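Local atomic coordinates of uncharacterized protein (Kribbella flavida, PDB entry 4GB5), a protein that is of unknown function but carries a SnoaL-like domain of the NTF2 clan, whose cone-shaped fold commonly encloses a ligand pocket or active site. Residues E15-Y20 with G119-E124. Sequence-based numbering, arbitrary orientation. Where two conformers were deposited one is given.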
ATOM      1  N   GLU A  15      -5.828  -3.994 -11.156  1.00  7.97           N
ATOM      2  CA  GLU A  15      -7.106  -3.954 -10.429  1.00  7.76           C
ATOM      3  C   GLU A  15      -7.484  -5.316  -9.916  1.00  7.86           C
ATOM      4  O   GLU A  15      -8.124  -5.425  -8.865  1.00  9.45           O
ATOM      5  CB  GLU A  15      -8.187  -3.410 -11.349  1.00 10.68           C
ATOM      6  CG  GLU A  15      -9.519  -3.259 -10.731  1.00 10.50           C
ATOM      7  CD  GLU A  15     -10.475  -2.490 -11.613  1.00 14.99           C
ATOM      8  OE1 GLU A  15     -10.425  -1.233 -11.656  1.00 15.74           O
ATOM      9  OE2 GLU A  15     -11.274  -3.171 -12.285  1.00 24.63           O
ATOM     10  N   LEU A  16      -7.117  -6.393 -10.605  1.00  7.83           N
ATOM     11  CA  LEU A  16      -7.425  -7.729 -10.095  1.00  8.36           C
ATOM     12  C   LEU A  16      -6.886  -7.964  -8.722  1.00  9.30           C
ATOM     13  O   LEU A  16      -7.476  -8.720  -7.931  1.00  9.99           O
ATOM     14  CB  LEU A  16      -6.815  -8.845 -10.931  1.00 13.04           C
ATOM     15  CG  LEU A  16      -7.555  -9.290 -12.146  1.00 17.68           C
ATOM     16  CD1 LEU A  16      -6.733 -10.305 -12.886  1.00 15.24           C
ATOM     17  CD2 LEU A  16      -8.867  -9.928 -11.710  1.00 13.47           C
ATOM     18  N   PHE A  17      -5.754  -7.334  -8.407  1.00  8.43           N
ATOM     19  CA  PHE A  17      -5.188  -7.475  -7.074  1.00  6.94           C
ATOM     20  C   PHE A  17      -6.013  -6.756  -6.014  1.00  8.59           C
ATOM     21  O   PHE A  17      -6.022  -7.179  -4.860  1.00  7.99           O
ATOM     22  CB  PHE A  17      -3.719  -7.022  -7.059  1.00  8.72           C
ATOM     23  CG  PHE A  17      -2.836  -8.015  -7.687  1.00  6.31           C
ATOM     24  CD1 PHE A  17      -2.184  -8.960  -6.884  1.00  6.75           C
ATOM     25  CD2 PHE A  17      -2.655  -8.095  -9.046  1.00  7.93           C
ATOM     26  CE1 PHE A  17      -1.363  -9.921  -7.418  1.00  8.55           C
ATOM     27  CE2 PHE A  17      -1.870  -9.074  -9.597  1.00 10.30           C
ATOM     28  CZ  PHE A  17      -1.194  -9.996  -8.789  1.00  9.58           C
ATOM     29  N   GLY A  18      -6.712  -5.680  -6.382  1.00  7.26           N
ATOM     30  CA  GLY A  18      -7.676  -5.054  -5.477  1.00  6.81           C
ATOM     31  C   GLY A  18      -8.833  -6.004  -5.173  1.00  7.21           C
ATOM     32  O   GLY A  18      -9.216  -6.183  -4.016  1.00  8.53           O
ATOM     33  N   ARG A  19      -9.374  -6.619  -6.215  0.51  8.35           N
ATOM     34  CA  ARG A  19     -10.441  -7.588  -6.061  0.51  8.06           C
ATOM     35  C   ARG A  19      -9.968  -8.833  -5.304  0.51  8.91           C
ATOM     36  O   ARG A  19     -10.725  -9.423  -4.506  0.51  8.26           O
ATOM     37  CB  ARG A  19     -11.013  -7.965  -7.430  0.51  7.07           C
ATOM     38  CG  ARG A  19     -11.603  -6.800  -8.219  0.51 14.80           C
ATOM     39  CD  ARG A  19     -12.534  -7.304  -9.307  0.51 23.12           C
ATOM     40  NE  ARG A  19     -13.721  -6.463  -9.458  0.51 27.66           N
ATOM     41  CZ  ARG A  19     -13.860  -5.506 -10.367  0.51 19.55           C
ATOM     42  NH1 ARG A  19     -14.977  -4.804 -10.424  0.51 23.52           N
ATOM     43  NH2 ARG A  19     -12.885  -5.252 -11.225  0.51 24.35           N
ATOM     44  N   TYR A  20      -8.725  -9.255  -5.535  1.00  9.24           N
ATOM     45  CA  TYR A  20      -8.159 -10.382  -4.802  1.00  7.47           C
ATOM     46  C   TYR A  20      -8.147 -10.103  -3.313  1.00  8.23           C
ATOM     47  O   TYR A  20      -8.536 -10.942  -2.483  1.00  9.12           O
ATOM     48  CB  TYR A  20      -6.729 -10.676  -5.294  1.00  8.49           C
ATOM     49  CG  TYR A  20      -6.001 -11.764  -4.492  1.00  9.42           C
ATOM     50  CD1 TYR A  20      -6.069 -13.066  -4.859  1.00  8.69           C
ATOM     51  CD2 TYR A  20      -5.260 -11.453  -3.348  1.00 13.94           C
ATOM     52  CE1 TYR A  20      -5.435 -14.052  -4.159  1.00 10.77           C
ATOM     53  CE2 TYR A  20      -4.610 -12.423  -2.636  1.00 16.15           C
ATOM     54  CZ  TYR A  20      -4.697 -13.726  -3.045  1.00 14.26           C
ATOM     55  OH  TYR A  20      -4.055 -14.712  -2.328  1.00 18.05           O
ATOM     56  N   GLY A 119       5.770 -10.107   2.409  1.00  7.80           N
ATOM     57  CA  GLY A 119       6.516 -10.797   1.375  1.00  7.55           C
ATOM     58  C   GLY A 119       5.947 -10.418   0.031  1.00  6.72           C
ATOM     59  O   GLY A 119       5.629  -9.248  -0.211  1.00  7.44           O
ATOM     60  N   PHE A 120       5.889 -11.409  -0.854  1.00  7.91           N
ATOM     61  CA  PHE A 120       5.656 -11.139  -2.273  1.00  6.98           C
ATOM     62  C   PHE A 120       4.693 -12.126  -2.885  1.00  9.07           C
ATOM     63  O   PHE A 120       4.655 -13.290  -2.517  1.00  9.08           O
ATOM     64  CB  PHE A 120       6.971 -11.239  -3.026  1.00  7.22           C
ATOM     65  CG  PHE A 120       8.094 -10.543  -2.357  1.00  7.14           C
ATOM     66  CD1 PHE A 120       8.916 -11.206  -1.460  1.00 10.53           C
ATOM     67  CD2 PHE A 120       8.279  -9.199  -2.587  1.00  8.58           C
ATOM     68  CE1 PHE A 120       9.925 -10.549  -0.788  1.00 12.83           C
ATOM     69  CE2 PHE A 120       9.288  -8.517  -1.914  1.00 10.99           C
ATOM     70  CZ  PHE A 120      10.117  -9.200  -1.011  1.00 12.37           C
ATOM     71  N   TYR A 121       3.920 -11.639  -3.849  1.00  8.43           N
ATOM     72  CA  TYR A 121       3.214 -12.493  -4.779  1.00  7.23           C
ATOM     73  C   TYR A 121       4.034 -12.569  -6.041  1.00  6.50           C
ATOM     74  O   TYR A 121       4.586 -11.555  -6.496  1.00  8.71           O
ATOM     75  CB  TYR A 121       1.817 -11.949  -5.131  1.00  8.40           C
ATOM     76  CG  TYR A 121       0.848 -12.047  -3.986  1.00  7.13           C
ATOM     77  CD1 TYR A 121       0.521 -13.276  -3.418  1.00  8.02           C
ATOM     78  CD2 TYR A 121       0.239 -10.914  -3.472  1.00  9.31           C
ATOM     79  CE1 TYR A 121      -0.364 -13.350  -2.358  1.00  5.93           C
ATOM     80  CE2 TYR A 121      -0.643 -10.998  -2.449  1.00  9.75           C
ATOM     81  CZ  TYR A 121      -0.920 -12.176  -1.868  1.00  8.93           C
ATOM     82  OH  TYR A 121      -1.827 -12.241  -0.803  1.00 12.81           O
ATOM     83  N   ASP A 122       4.087 -13.780  -6.622  1.00  8.28           N
ATOM     84  CA  ASP A 122       4.631 -13.989  -7.944  1.00  8.53           C
ATOM     85  C   ASP A 122       3.615 -14.841  -8.690  1.00  8.27           C
ATOM     86  O   ASP A 122       3.557 -16.057  -8.558  1.00 10.72           O
ATOM     87  CB  ASP A 122       6.009 -14.600  -7.916  1.00  8.51           C
ATOM     88  CG  ASP A 122       7.030 -13.661  -7.334  1.00 10.88           C
ATOM     89  OD1 ASP A 122       7.488 -12.756  -8.079  1.00 11.28           O
ATOM     90  OD2 ASP A 122       7.330 -13.791  -6.131  1.00 12.54           O
ATOM     91  N   ASN A 123       2.710 -14.131  -9.363  1.00  8.98           N
ATOM     92  CA  ASN A 123       1.470 -14.683  -9.861  1.00  9.67           C
ATOM     93  C   ASN A 123       1.430 -14.693 -11.377  1.00  8.97           C
ATOM     94  O   ASN A 123       2.258 -14.052 -12.023  1.00 10.34           O
ATOM     95  CB  ASN A 123       0.310 -13.822  -9.356  1.00  8.16           C
ATOM     96  CG  ASN A 123       0.039 -14.000  -7.892  1.00  8.57           C
ATOM     97  OD1 ASN A 123       0.783 -14.685  -7.184  1.00  9.10           O
ATOM     98  ND2 ASN A 123      -1.032 -13.336  -7.391  1.00 11.02           N
ATOM     99  N   GLU A 124       0.496 -15.450 -11.939  1.00 10.97           N
ATOM    100  CA  GLU A 124       0.216 -15.438 -13.367  1.00  8.69           C
ATOM    101  C   GLU A 124      -1.224 -15.066 -13.607  1.00 10.36           C
ATOM    102  O   GLU A 124      -2.116 -15.375 -12.797  1.00 10.39           O
ATOM    103  CB  GLU A 124       0.540 -16.794 -14.041  1.00 13.25           C
ATOM    104  CG  GLU A 124       2.013 -17.159 -13.921  1.00 14.56           C
ATOM    105  CD  GLU A 124       2.385 -18.576 -14.336  1.00 26.24           C
ATOM    106  OE1 GLU A 124       1.495 -19.393 -14.607  1.00 27.97           O
ATOM    107  OE2 GLU A 124       3.594 -18.870 -14.369  1.00 31.79           O
TER
HETATM  108  O   HOH W   1      -2.363 -14.525   0.069  1.00 20.61           O
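Phe17 and Tyr20 reach across from helix 6-25 to Tyr121 and Asn123 on strand 114-128, joining the N-terminal helix to the concave side of the curved sheet in the NTF2-like cone. The segment axes lie 12.1 Å apart, a gap that large side chains such as phenylalanine and tyrosine can span.

The apolar part is aromatic. Tyr121 CD2 lies at the edge of the Phe17 ring, 4.4 Å from CE1, while Ile79 and Ile93 add aliphatic surface around Phe17. Tyr20 and Tyr121 approach from opposite directions, their ring planes inclined at 75°, and Tyr121 OH comes to the edge of the Tyr20 ring, 3.3 Å from CE2. Tyr20 has CG anti to its own backbone nitrogen (chi1 175°), which swings the phenol out from the helix to meet Tyr121.

Between Phe17 and Asn123 a polar group meets a ring: ND2 sits 3.4 Å from Phe17 CE1, with amide and ring planes only 18° apart. Asparagine suits this buried site because its other end is satisfied: OD1 accepts a hydrogen bond from Lys138 N on the neighbouring strand 131-145, which probably limits rotation of the amide.

No direct hydrogen bond links the segments; water does so instead. Tyrosine at both positions combines an apolar ring with a hydroxyl for this water, which lies in the plane of each ring, at its edge. A phenylalanine in place of Tyr20 would keep the ring but would probably leave the water without one of its two phenol partners, weakening the polar link to Tyr121. The bridging water hydrogen-bonds to Tyr20 OH at 2.9 Å and to Tyr121 OH at a short 2.5 Å.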